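Local coordinates for periplasmic molybdate-binding protein (Azotobacter vinelandii, PDB 1ATG) that binds tungstate, and also molybdate, in a cleft between its two domains, probably delivering molybdate to an ABC transporter, at residues K81-Q95 against I168-P182. Numbering follows the deposited sequence. Where two conformers were deposited one is given.
Sequences KLVLWSAKPGLVDNQ and IIQAAAKIPGSHWFP. With EDO (1,2-ethanediol), chain E.
Ile168 sets its CG2 methyl over one face of the Trp85 indole, 3.6 Å from the centroid of the six-membered ring, while His150 of helix 146-154 meets the same indole with its ring nearly parallel. At the edge, Trp85 NE1 gives a straight bond to Pro176 O (2.9 Å, 162°); the carbonyl lies in the indole plane, although the donor stands above the carbonyl's own plane. A chi1 of -176°, with CG opposite the backbone N, sends the indole out from the His179 side of the sheet, where NE1 meets Pro176 O. Replacing Trp85 by an alanine is likely to leave Pro176 O without its indole donor and the Ile168 methyl without the ring it rests on. Trp180 is sandwiched between backbone atoms, Gln95 C over one face and Pro182 CA over the other, both toward the rim. Phe181 has Leu82 O at its ring edge; in the conformer given, Lys81 CE lies over the Phe181 face and NZ stands 4.4 Å from the centroid, a cation-pi pair that the second deposited conformer leaves doubtful.

These groups flank a short antiparallel ladder in which strand 178-180 pairs with one side of strand 82-86, part of the mixed sheet of this periplasmic binding protein fold; strand 160-164 bonds to the other side. Leu84 and Trp180 exchange both backbone bonds, as do Ser86 and Ser178.

From within the ladder, the Ser178 hydroxyl reaches out to the returning loop 88-92: turned by chi1 56° to sit between its own backbone N and carbonyl carbon, OG donates to Lys88 O at 2.7 Å and accepts from Val92 N at 2.9 Å. Alongside, Val92 CG1 packs 3.6 Å from Trp180 CB, and water 3 bridges Val92 O and His179 O.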
loop_
_atom_site.group_PDB
_atom_site.type_symbol
_atom_site.label_atom_id
_atom_site.label_comp_id
_atom_site.label_asym_id
_atom_site.label_seq_id
_atom_site.Cartn_x
_atom_site.Cartn_y
_atom_site.Cartn_z
ATOM N N LYS A 81 -7.539 0.045 1.261
ATOM C CA LYS A 81 -8.697 0.794 0.815
ATOM C C LYS A 81 -8.187 1.955 -0.027
ATOM O O LYS A 81 -7.483 2.843 0.473
ATOM C CB LYS A 81 -9.467 1.312 2.027
ATOM C CG LYS A 81 -10.809 1.949 1.729
ATOM C CD LYS A 81 -11.697 1.972 2.968
ATOM C CE LYS A 81 -13.086 2.490 2.626
ATOM N NZ LYS A 81 -14.053 2.245 3.734
ATOM N N LEU A 82 -8.559 1.942 -1.289
ATOM C CA LEU A 82 -8.160 3.000 -2.210
ATOM C C LEU A 82 -8.946 4.267 -1.939
ATOM O O LEU A 82 -10.164 4.243 -1.675
ATOM C CB LEU A 82 -8.474 2.529 -3.631
ATOM C CG LEU A 82 -8.074 3.494 -4.749
ATOM C CD1 LEU A 82 -6.565 3.635 -4.881
ATOM C CD2 LEU A 82 -8.659 2.974 -6.059
ATOM N N VAL A 83 -8.275 5.416 -2.046
ATOM C CA VAL A 83 -8.932 6.693 -1.851
ATOM C C VAL A 83 -8.519 7.687 -2.929
ATOM O O VAL A 83 -7.313 7.767 -3.265
ATOM C CB VAL A 83 -8.608 7.351 -0.493
ATOM C CG1 VAL A 83 -9.649 8.426 -0.183
ATOM C CG2 VAL A 83 -8.523 6.380 0.664
ATOM N N LEU A 84 -9.476 8.399 -3.486
ATOM C CA LEU A 84 -9.175 9.563 -4.318
ATOM C C LEU A 84 -9.081 10.744 -3.343
ATOM O O LEU A 84 -10.027 10.986 -2.560
ATOM C CB LEU A 84 -10.292 9.814 -5.319
ATOM C CG LEU A 84 -10.095 11.086 -6.162
ATOM C CD1 LEU A 84 -8.900 10.957 -7.090
ATOM C CD2 LEU A 84 -11.359 11.376 -6.956
ATOM N N TRP A 85 -7.956 11.428 -3.331
ATOM C CA TRP A 85 -7.711 12.459 -2.338
ATOM C C TRP A 85 -7.230 13.723 -3.021
ATOM O O TRP A 85 -6.578 13.707 -4.055
ATOM C CB TRP A 85 -6.610 11.937 -1.397
ATOM C CG TRP A 85 -6.261 12.815 -0.235
ATOM C CD1 TRP A 85 -7.129 13.409 0.647
ATOM C CD2 TRP A 85 -4.947 13.223 0.158
ATOM N NE1 TRP A 85 -6.418 14.135 1.574
ATOM C CE2 TRP A 85 -5.087 14.050 1.299
ATOM C CE3 TRP A 85 -3.660 12.962 -0.313
ATOM C CZ2 TRP A 85 -3.993 14.604 1.948
ATOM C CZ3 TRP A 85 -2.580 13.519 0.352
ATOM C CH2 TRP A 85 -2.750 14.325 1.479
ATOM N N SER A 86 -7.543 14.847 -2.380
ATOM C CA SER A 86 -6.945 16.122 -2.692
ATOM C C SER A 86 -6.592 16.797 -1.361
ATOM O O SER A 86 -7.361 16.706 -0.394
ATOM C CB SER A 86 -7.850 17.049 -3.495
ATOM O OG SER A 86 -7.236 18.324 -3.716
ATOM N N ALA A 87 -5.510 17.560 -1.352
ATOM C CA ALA A 87 -5.206 18.404 -0.200
ATOM C C ALA A 87 -6.218 19.551 -0.130
ATOM O O ALA A 87 -6.349 20.167 0.938
ATOM C CB ALA A 87 -3.790 18.962 -0.279
ATOM N N LYS A 88 -6.925 19.883 -1.194
ATOM C CA LYS A 88 -7.865 20.996 -1.172
ATOM C C LYS A 88 -9.230 20.575 -0.685
ATOM O O LYS A 88 -9.898 19.751 -1.315
ATOM C CB LYS A 88 -8.034 21.562 -2.597
ATOM C CG LYS A 88 -8.970 22.763 -2.642
ATOM C CD LYS A 88 -8.950 23.534 -3.950
ATOM C CE LYS A 88 -9.873 24.745 -3.852
ATOM N NZ LYS A 88 -10.129 25.366 -5.179
ATOM N N PRO A 89 -9.727 21.171 0.396
ATOM C CA PRO A 89 -11.078 20.881 0.852
ATOM C C PRO A 89 -12.070 21.254 -0.237
ATOM O O PRO A 89 -11.855 22.210 -0.996
ATOM C CB PRO A 89 -11.232 21.720 2.116
ATOM C CG PRO A 89 -9.844 22.041 2.544
ATOM C CD PRO A 89 -9.051 22.170 1.255
ATOM N N GLY A 90 -13.155 20.497 -0.390
ATOM C CA GLY A 90 -14.170 20.783 -1.375
ATOM C C GLY A 90 -13.895 20.382 -2.807
ATOM O O GLY A 90 -14.847 20.424 -3.604
ATOM N N LEU A 91 -12.679 20.009 -3.205
ATOM C CA LEU A 91 -12.424 19.634 -4.590
ATOM C C LEU A 91 -12.968 18.250 -4.902
ATOM O O LEU A 91 -13.655 18.056 -5.907
ATOM C CB LEU A 91 -10.934 19.716 -4.930
ATOM C CG LEU A 91 -10.556 19.313 -6.352
ATOM C CD1 LEU A 91 -11.304 20.152 -7.380
ATOM C CD2 LEU A 91 -9.046 19.398 -6.568
ATOM N N VAL A 92 -12.639 17.253 -4.083
ATOM C CA VAL A 92 -13.139 15.902 -4.294
ATOM C C VAL A 92 -14.518 15.790 -3.652
ATOM O O VAL A 92 -14.648 15.862 -2.431
ATOM C CB VAL A 92 -12.177 14.849 -3.738
ATOM C CG1 VAL A 92 -12.754 13.453 -3.930
ATOM C CG2 VAL A 92 -10.831 14.957 -4.443
ATOM N N ASP A 93 -15.521 15.568 -4.480
ATOM C CA ASP A 93 -16.879 15.370 -3.975
ATOM C C ASP A 93 -17.047 13.924 -3.529
ATOM O O ASP A 93 -16.290 13.041 -3.905
ATOM C CB ASP A 93 -17.896 15.679 -5.070
ATOM C CG ASP A 93 -17.752 14.733 -6.244
ATOM O OD1 ASP A 93 -16.706 14.840 -6.940
ATOM O OD2 ASP A 93 -18.610 13.850 -6.475
ATOM N N ASN A 94 -18.113 13.671 -2.768
ATOM C CA ASN A 94 -18.358 12.351 -2.210
ATOM C C ASN A 94 -18.891 11.315 -3.171
ATOM O O ASN A 94 -19.178 10.190 -2.733
ATOM C CB ASN A 94 -19.281 12.494 -0.993
ATOM C CG ASN A 94 -20.647 13.014 -1.372
ATOM O OD1 ASN A 94 -21.084 13.010 -2.513
ATOM N ND2 ASN A 94 -21.372 13.460 -0.347
ATOM N N GLN A 95 -18.985 11.591 -4.462
ATOM C CA GLN A 95 -19.384 10.604 -5.448
ATOM C C GLN A 95 -18.342 10.436 -6.557
ATOM O O GLN A 95 -18.559 9.714 -7.523
ATOM C CB GLN A 95 -20.720 10.943 -6.100
ATOM C CG GLN A 95 -21.919 10.815 -5.172
ATOM C CD GLN A 95 -23.132 11.507 -5.767
ATOM O OE1 GLN A 95 -23.110 12.720 -5.988
ATOM N NE2 GLN A 95 -24.172 10.734 -6.045
ATOM N N ILE A 168 -3.473 8.810 4.868
ATOM C CA ILE A 168 -4.175 10.066 5.106
ATOM C C ILE A 168 -5.076 10.065 6.320
ATOM O O ILE A 168 -5.470 11.151 6.789
ATOM C CB ILE A 168 -4.976 10.512 3.862
ATOM C CG1 ILE A 168 -6.087 9.530 3.495
ATOM C CG2 ILE A 168 -4.039 10.753 2.681
ATOM C CD1 ILE A 168 -6.895 9.953 2.274
ATOM N N ILE A 169 -5.411 8.905 6.860
ATOM C CA ILE A 169 -6.311 8.841 8.026
ATOM C C ILE A 169 -5.547 9.323 9.243
ATOM O O ILE A 169 -4.380 9.038 9.442
ATOM C CB ILE A 169 -6.910 7.439 8.167
ATOM C CG1 ILE A 169 -8.062 7.441 9.183
ATOM C CG2 ILE A 169 -5.858 6.414 8.598
ATOM C CD1 ILE A 169 -8.859 6.154 9.171
ATOM N N GLN A 170 -6.183 10.175 10.056
ATOM C CA GLN A 170 -5.508 10.741 11.223
ATOM C C GLN A 170 -5.858 9.944 12.467
ATOM O O GLN A 170 -6.803 9.153 12.477
ATOM C CB GLN A 170 -5.831 12.226 11.377
ATOM C CG GLN A 170 -5.518 13.075 10.157
ATOM C CD GLN A 170 -4.084 13.076 9.695
ATOM O OE1 GLN A 170 -3.772 12.714 8.549
ATOM N NE2 GLN A 170 -3.159 13.495 10.552
ATOM N N ALA A 171 -5.117 10.177 13.542
ATOM C CA ALA A 171 -5.300 9.496 14.815
ATOM C C ALA A 171 -6.733 9.509 15.323
ATOM O O ALA A 171 -7.194 8.518 15.894
ATOM C CB ALA A 171 -4.385 10.134 15.859
ATOM N N ALA A 172 -7.457 10.606 15.122
ATOM C CA ALA A 172 -8.847 10.715 15.530
ATOM C C ALA A 172 -9.807 10.146 14.498
ATOM O O ALA A 172 -11.017 10.099 14.726
ATOM C CB ALA A 172 -9.194 12.170 15.819
ATOM N N ALA A 173 -9.317 9.721 13.344
ATOM C CA ALA A 173 -10.094 9.133 12.273
ATOM C C ALA A 173 -10.541 10.175 11.244
ATOM O O ALA A 173 -11.352 9.860 10.374
ATOM C CB ALA A 173 -11.288 8.329 12.755
ATOM N N LYS A 174 -9.982 11.373 11.330
ATOM C CA LYS A 174 -10.298 12.415 10.350
ATOM C C LYS A 174 -9.366 12.300 9.148
ATOM O O LYS A 174 -8.327 11.654 9.252
ATOM C CB LYS A 174 -10.197 13.788 10.987
ATOM C CG LYS A 174 -8.847 14.486 10.927
ATOM C CD LYS A 174 -8.882 15.560 9.843
ATOM C CE LYS A 174 -7.502 15.975 9.381
ATOM N NZ LYS A 174 -6.761 16.753 10.408
ATOM N N ILE A 175 -9.731 12.915 8.032
ATOM C CA ILE A 175 -8.937 12.897 6.805
ATOM C C ILE A 175 -8.915 14.352 6.305
ATOM O O ILE A 175 -9.994 14.907 6.106
ATOM C CB ILE A 175 -9.553 12.026 5.706
ATOM C CG1 ILE A 175 -9.571 10.544 6.108
ATOM C CG2 ILE A 175 -8.809 12.172 4.377
ATOM C CD1 ILE A 175 -10.416 9.699 5.186
ATOM N N PRO A 176 -7.744 14.915 6.189
ATOM C CA PRO A 176 -7.626 16.303 5.743
ATOM C C PRO A 176 -7.970 16.433 4.266
ATOM O O PRO A 176 -8.088 15.436 3.531
ATOM C CB PRO A 176 -6.173 16.634 6.030
ATOM C CG PRO A 176 -5.462 15.332 5.899
ATOM C CD PRO A 176 -6.423 14.293 6.417
ATOM N N GLY A 177 -8.172 17.665 3.811
ATOM C CA GLY A 177 -8.455 17.922 2.401
ATOM C C GLY A 177 -9.841 17.463 2.009
ATOM O O GLY A 177 -10.829 17.782 2.672
ATOM N N SER A 178 -9.931 16.714 0.914
ATOM C CA SER A 178 -11.196 16.149 0.466
ATOM C C SER A 178 -10.948 14.742 -0.072
ATOM O O SER A 178 -9.842 14.472 -0.556
ATOM C CB SER A 178 -11.929 17.038 -0.523
ATOM O OG SER A 178 -11.110 17.332 -1.643
ATOM N N HIS A 179 -11.930 13.854 0.031
ATOM C CA HIS A 179 -11.688 12.486 -0.420
ATOM C C HIS A 179 -12.948 11.775 -0.861
ATOM O O HIS A 179 -14.074 12.116 -0.486
ATOM C CB HIS A 179 -10.989 11.675 0.677
ATOM C CG HIS A 179 -11.910 11.351 1.817
ATOM N ND1 HIS A 179 -12.196 12.272 2.811
ATOM C CD2 HIS A 179 -12.623 10.233 2.095
ATOM C CE1 HIS A 179 -13.033 11.727 3.676
ATOM N NE2 HIS A 179 -13.317 10.510 3.264
ATOM N N TRP A 180 -12.730 10.751 -1.677
ATOM C CA TRP A 180 -13.789 9.878 -2.162
ATOM C C TRP A 180 -13.257 8.455 -2.197
ATOM O O TRP A 180 -12.176 8.197 -2.732
ATOM C CB TRP A 180 -14.237 10.241 -3.568
ATOM C CG TRP A 180 -15.169 9.279 -4.242
ATOM C CD1 TRP A 180 -16.421 8.904 -3.823
ATOM C CD2 TRP A 180 -14.932 8.546 -5.449
ATOM N NE1 TRP A 180 -16.975 8.016 -4.705
ATOM C CE2 TRP A 180 -16.089 7.780 -5.720
ATOM C CE3 TRP A 180 -13.865 8.493 -6.345
ATOM C CZ2 TRP A 180 -16.197 6.986 -6.852
ATOM C CZ3 TRP A 180 -13.982 7.689 -7.468
ATOM C CH2 TRP A 180 -15.140 6.938 -7.716
ATOM N N PHE A 181 -13.996 7.545 -1.571
ATOM C CA PHE A 181 -13.668 6.127 -1.641
ATOM C C PHE A 181 -14.361 5.523 -2.842
ATOM O O PHE A 181 -15.597 5.377 -2.858
ATOM C CB PHE A 181 -14.150 5.358 -0.401
ATOM C CG PHE A 181 -13.464 5.736 0.873
ATOM C CD1 PHE A 181 -12.153 5.328 1.108
ATOM C CD2 PHE A 181 -14.098 6.483 1.847
ATOM C CE1 PHE A 181 -11.505 5.658 2.285
ATOM C CE2 PHE A 181 -13.452 6.812 3.024
ATOM C CZ PHE A 181 -12.159 6.404 3.252
ATOM N N PRO A 182 -13.665 5.108 -3.879
ATOM C CA PRO A 182 -14.355 4.384 -4.946
ATOM C C PRO A 182 -14.988 3.120 -4.366
ATOM O O PRO A 182 -14.379 2.415 -3.562
ATOM C CB PRO A 182 -13.241 4.036 -5.917
ATOM C CG PRO A 182 -12.145 5.021 -5.645
ATOM C CD PRO A 182 -12.220 5.244 -4.139
HETATM C C1 EDO E . -3.868 5.505 13.010
HETATM O O1 EDO E . -2.576 6.047 13.639
HETATM C C2 EDO E . -4.604 6.502 12.096
HETATM O O2 EDO E . -3.528 7.356 11.338
HETATM O O HOH W 1 -12.225 2.352 -1.865
HETATM O O HOH W 2 -13.930 18.765 1.683
HETATM O O HOH W 3 -15.886 14.261 -0.444
#